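PDB 3NRA: aspartate aminotransferase from Rhodobacter sphaeroides, which probably catalyses the pyridoxal-phosphate-dependent transfer of the amino group of L-aspartate to 2-oxoglutarate, giving oxaloacetate and L-glutamate. Local coordinates for residues 185-197 against 331-343. Numbering follows the deposited sequence. Where two conformers were deposited one is given.
Sequences FSNPNNPAGVVYS and ARTPQAGSYLFPR
Gln335 clasps the turn at Gly193 to Val195 from both ends. Its backbone N donates to Gly193 O (2.8 Å) almost linearly, at 174°. Along the side chain, CB rests on Val195 CG2 (3.6 Å); CG lies anti to the carbonyl carbon (chi1 -68°) and the chain then extends, which brings OE1 to Val195 N (2.9 Å). Beside it, Val194 CG1 sits over the centre of the Arg332 guanidinium, 3.5 Å from CZ; NH2 of that group bonds Arg164 O. One water donates to Ala192 O (2.7 Å from the water O) and Arg332 O and accepts from Phe341 N. Pro191, which follows a cis peptide bond, lays CG 3.5 Å from the Phe341 ring centroid, only 4° off the normal, a CH-pi contact. With an alanine here in place of Phe341, Pro191 CG would probably lose its CH-pi partner, opening a gap beside the cis proline. Next door, the Asn190 amide lies across the CD2-CE2 rim of the Tyr339 ring, tilted against it, with ND2 3.1 Å from CE2; its OD1 accepts from Arg381 and its ND2 bonds O3 of the pyridoxal-phosphate-modified Lys253. The loop after strand 182-186 of the large, cofactor-binding domain thus packs against the small domain's strand 339-340 segment beside the cofactor, as in fold-type I aminotransferases.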
loop_
_atom_site.group_PDB
_atom_site.type_symbol
_atom_site.label_atom_id
_atom_site.label_comp_id
_atom_site.label_asym_id
_atom_site.label_seq_id
_atom_site.Cartn_x
_atom_site.Cartn_y
_atom_site.Cartn_z
ATOM N N PHE B 185 11.638 14.798 8.061
ATOM C CA PHE B 185 10.816 15.890 8.575
ATOM C C PHE B 185 9.722 16.303 7.604
ATOM O O PHE B 185 9.868 16.134 6.370
ATOM C CB PHE B 185 11.698 17.105 8.970
ATOM C CG PHE B 185 12.175 17.942 7.811
ATOM C CD1 PHE B 185 13.106 17.452 6.922
ATOM C CD2 PHE B 185 11.752 19.267 7.673
ATOM C CE1 PHE B 185 13.580 18.241 5.858
ATOM C CE2 PHE B 185 12.205 20.059 6.616
ATOM C CZ PHE B 185 13.124 19.542 5.705
ATOM N N SER B 186 8.611 16.818 8.158
ATOM C CA SER B 186 7.565 17.423 7.356
ATOM C C SER B 186 7.715 18.953 7.307
ATOM O O SER B 186 8.069 19.588 8.300
ATOM C CB SER B 186 6.151 17.029 7.869
ATOM O OG SER B 186 5.898 17.593 9.129
ATOM N N ASN B 187 7.463 19.505 6.123
ATOM C CA ASN B 187 7.519 20.929 5.848
ATOM C C ASN B 187 6.450 21.261 4.797
ATOM O O ASN B 187 6.605 20.882 3.661
ATOM C CB ASN B 187 8.887 21.320 5.298
ATOM C CG ASN B 187 9.033 22.804 5.136
ATOM O OD1 ASN B 187 8.325 23.570 5.778
ATOM N ND2 ASN B 187 9.936 23.224 4.265
ATOM N N PRO B 188 5.342 21.949 5.194
ATOM C CA PRO B 188 5.025 22.438 6.512
ATOM C C PRO B 188 4.884 21.320 7.549
ATOM O O PRO B 188 4.465 20.178 7.215
ATOM C CB PRO B 188 3.686 23.127 6.310
ATOM C CG PRO B 188 3.048 22.381 5.229
ATOM C CD PRO B 188 4.206 22.159 4.278
ATOM N N ASN B 189 5.268 21.644 8.790
ATOM C CA ASN B 189 5.125 20.747 9.914
ATOM C C ASN B 189 3.679 20.307 10.115
ATOM O O ASN B 189 2.747 21.137 10.067
ATOM C CB ASN B 189 5.651 21.414 11.174
ATOM C CG ASN B 189 5.559 20.519 12.385
ATOM O OD1 ASN B 189 4.640 20.664 13.210
ATOM N ND2 ASN B 189 6.521 19.611 12.527
ATOM N N ASN B 190 3.493 19.002 10.184
ATOM C CA ASN B 190 2.286 18.396 10.713
ATOM C C ASN B 190 2.727 17.917 12.090
ATOM O O ASN B 190 3.582 17.052 12.181
ATOM C CB ASN B 190 1.859 17.215 9.796
ATOM C CG ASN B 190 0.568 16.513 10.253
ATOM O OD1 ASN B 190 0.148 16.607 11.422
ATOM N ND2 ASN B 190 -0.041 15.751 9.326
ATOM N N PRO B 191 2.172 18.487 13.169
ATOM C CA PRO B 191 0.866 19.088 13.345
ATOM C C PRO B 191 0.769 20.631 13.395
ATOM O O PRO B 191 -0.351 21.151 13.438
ATOM C CB PRO B 191 0.481 18.562 14.718
ATOM C CG PRO B 191 1.783 18.632 15.474
ATOM C CD PRO B 191 2.811 18.221 14.492
ATOM N N ALA B 192 1.889 21.344 13.494
ATOM C CA ALA B 192 1.853 22.790 13.872
ATOM C C ALA B 192 1.533 23.760 12.680
ATOM O O ALA B 192 1.081 24.885 12.891
ATOM C CB ALA B 192 3.159 23.190 14.560
ATOM N N GLY B 193 1.803 23.322 11.452
ATOM C CA GLY B 193 1.528 24.145 10.237
ATOM C C GLY B 193 2.569 25.216 9.964
ATOM O O GLY B 193 2.392 26.041 9.068
ATOM N N VAL B 194 3.665 25.192 10.734
ATOM C CA VAL B 194 4.769 26.117 10.522
ATOM C C VAL B 194 5.666 25.639 9.360
ATOM O O VAL B 194 5.826 24.444 9.120
ATOM C CB VAL B 194 5.613 26.325 11.812
ATOM C CG1 VAL B 194 4.756 26.904 12.922
ATOM C CG2 VAL B 194 6.279 25.036 12.235
ATOM N N VAL B 195 6.252 26.594 8.667
ATOM C CA VAL B 195 7.068 26.334 7.471
ATOM C C VAL B 195 8.485 26.706 7.826
ATOM O O VAL B 195 8.703 27.704 8.494
ATOM C CB VAL B 195 6.568 27.206 6.278
ATOM C CG1 VAL B 195 7.604 27.269 5.170
ATOM C CG2 VAL B 195 5.200 26.657 5.753
ATOM N N TYR B 196 9.447 25.914 7.400
ATOM C CA TYR B 196 10.853 26.178 7.768
ATOM C C TYR B 196 11.356 27.375 6.961
ATOM O O TYR B 196 11.032 27.513 5.812
ATOM C CB TYR B 196 11.721 24.948 7.525
ATOM C CG TYR B 196 11.495 23.828 8.541
ATOM C CD1 TYR B 196 10.313 23.095 8.557
ATOM C CD2 TYR B 196 12.445 23.527 9.484
ATOM C CE1 TYR B 196 10.095 22.094 9.485
ATOM C CE2 TYR B 196 12.230 22.520 10.428
ATOM C CZ TYR B 196 11.060 21.814 10.416
ATOM O OH TYR B 196 10.861 20.808 11.336
ATOM N N SER B 197 12.088 28.273 7.608
ATOM C CA SER B 197 12.651 29.461 6.929
ATOM C C SER B 197 13.729 29.064 5.919
ATOM O O SER B 197 14.258 27.950 5.973
ATOM C CB SER B 197 13.279 30.408 7.959
ATOM O OG SER B 197 14.482 29.841 8.473
ATOM N N ALA B 331 -1.324 29.447 19.823
ATOM C CA ALA B 331 -1.282 28.715 18.539
ATOM C C ALA B 331 -0.448 29.473 17.498
ATOM O O ALA B 331 -0.652 30.664 17.309
ATOM C CB ALA B 331 -2.672 28.496 18.028
ATOM N N ARG B 332 0.496 28.778 16.844
ATOM C CA ARG B 332 1.233 29.382 15.757
ATOM C C ARG B 332 0.293 29.574 14.589
ATOM O O ARG B 332 -0.583 28.723 14.338
ATOM C CB ARG B 332 2.441 28.518 15.304
ATOM C CG ARG B 332 3.720 28.625 16.229
ATOM C CD ARG B 332 4.393 29.970 16.138
ATOM N NE ARG B 332 4.934 30.200 14.809
ATOM C CZ ARG B 332 6.130 29.787 14.387
ATOM N NH1 ARG B 332 6.958 29.137 15.204
ATOM N NH2 ARG B 332 6.504 30.021 13.128
ATOM N N THR B 333 0.481 30.673 13.869
ATOM C CA THR B 333 -0.159 30.857 12.574
ATOM C C THR B 333 0.346 29.828 11.615
ATOM O O THR B 333 1.545 29.801 11.335
ATOM C CB THR B 333 0.139 32.220 11.987
ATOM O OG1 THR B 333 -0.153 33.223 12.953
ATOM C CG2 THR B 333 -0.720 32.465 10.695
ATOM N N PRO B 334 -0.562 28.973 11.071
ATOM C CA PRO B 334 -0.136 28.072 10.003
ATOM C C PRO B 334 0.261 28.839 8.741
ATOM O O PRO B 334 -0.370 29.824 8.396
ATOM C CB PRO B 334 -1.405 27.216 9.729
ATOM C CG PRO B 334 -2.311 27.474 10.834
ATOM C CD PRO B 334 -1.994 28.802 11.378
ATOM N N GLN B 335 1.327 28.390 8.087
ATOM C CA GLN B 335 1.913 29.106 6.947
ATOM C C GLN B 335 1.738 28.328 5.634
ATOM O O GLN B 335 1.741 28.909 4.550
ATOM C CB GLN B 335 3.371 29.379 7.225
ATOM C CG GLN B 335 3.570 30.411 8.367
ATOM C CD GLN B 335 4.985 30.420 8.953
ATOM O OE1 GLN B 335 5.546 29.363 9.308
ATOM N NE2 GLN B 335 5.540 31.620 9.125
ATOM N N ALA B 336 1.568 27.029 5.741
ATOM C CA ALA B 336 1.006 26.242 4.660
ATOM C C ALA B 336 0.243 25.051 5.236
ATOM O O ALA B 336 0.468 24.656 6.373
ATOM C CB ALA B 336 2.128 25.776 3.692
ATOM N N GLY B 337 -0.683 24.512 4.463
ATOM C CA GLY B 337 -1.497 23.364 4.900
ATOM C C GLY B 337 -2.634 23.758 5.823
ATOM O O GLY B 337 -2.806 24.932 6.116
ATOM N N SER B 338 -3.418 22.777 6.280
ATOM C CA SER B 338 -4.658 23.032 7.023
ATOM C C SER B 338 -4.641 22.472 8.463
ATOM O O SER B 338 -5.700 22.067 8.984
ATOM C CB SER B 338 -5.846 22.452 6.253
ATOM O OG SER B 338 -5.740 22.749 4.879
ATOM N N TYR B 339 -3.462 22.481 9.115
ATOM C CA TYR B 339 -3.354 22.095 10.526
ATOM C C TYR B 339 -3.142 23.297 11.474
ATOM O O TYR B 339 -2.369 24.195 11.179
ATOM C CB TYR B 339 -2.234 21.108 10.715
ATOM C CG TYR B 339 -2.479 19.813 10.008
ATOM C CD1 TYR B 339 -3.646 19.061 10.255
ATOM C CD2 TYR B 339 -1.559 19.316 9.088
ATOM C CE1 TYR B 339 -3.874 17.860 9.605
ATOM C CE2 TYR B 339 -1.788 18.123 8.429
ATOM C CZ TYR B 339 -2.961 17.399 8.692
ATOM O OH TYR B 339 -3.206 16.221 8.025
ATOM N N LEU B 340 -3.907 23.320 12.570
ATOM C CA LEU B 340 -3.650 24.174 13.722
ATOM C C LEU B 340 -3.376 23.289 14.944
ATOM O O LEU B 340 -4.063 22.265 15.165
ATOM C CB LEU B 340 -4.848 25.040 14.035
ATOM C CG LEU B 340 -5.155 26.293 13.241
ATOM C CD1 LEU B 340 -6.690 26.570 13.283
ATOM C CD2 LEU B 340 -4.401 27.467 13.782
ATOM N N PHE B 341 -2.443 23.722 15.769
ATOM C CA PHE B 341 -2.014 22.970 16.920
ATOM C C PHE B 341 -2.025 23.870 18.185
ATOM O O PHE B 341 -0.981 24.264 18.683
ATOM C CB PHE B 341 -0.629 22.428 16.616
ATOM C CG PHE B 341 -0.193 21.313 17.493
ATOM C CD1 PHE B 341 -0.957 20.158 17.615
ATOM C CD2 PHE B 341 1.045 21.363 18.121
ATOM C CE1 PHE B 341 -0.522 19.108 18.372
ATOM C CE2 PHE B 341 1.473 20.310 18.898
ATOM C CZ PHE B 341 0.686 19.171 19.009
ATOM N N PRO B 342 -3.227 24.196 18.698
ATOM C CA PRO B 342 -3.299 25.006 19.889
ATOM C C PRO B 342 -2.815 24.290 21.156
ATOM O O PRO B 342 -3.100 23.109 21.348
ATOM C CB PRO B 342 -4.779 25.342 19.989
ATOM C CG PRO B 342 -5.446 24.325 19.230
ATOM C CD PRO B 342 -4.545 24.051 18.092
ATOM N N ARG B 343 -2.034 25.005 21.965
ATOM C CA ARG B 343 -1.630 24.556 23.287
ATOM C C ARG B 343 -2.633 25.077 24.278
ATOM O O ARG B 343 -2.820 26.283 24.400
ATOM C CB ARG B 343 -0.236 25.085 23.628
ATOM C CG ARG B 343 0.388 24.417 24.826
ATOM C CD ARG B 343 1.770 24.977 25.149
ATOM N NE ARG B 343 1.692 26.405 25.465
ATOM C CZ ARG B 343 2.718 27.159 25.825
ATOM N NH1 ARG B 343 3.946 26.648 25.952
ATOM N NH2 ARG B 343 2.521 28.428 26.063
HETATM O O HOH W 1 -0.521 25.923 14.786
#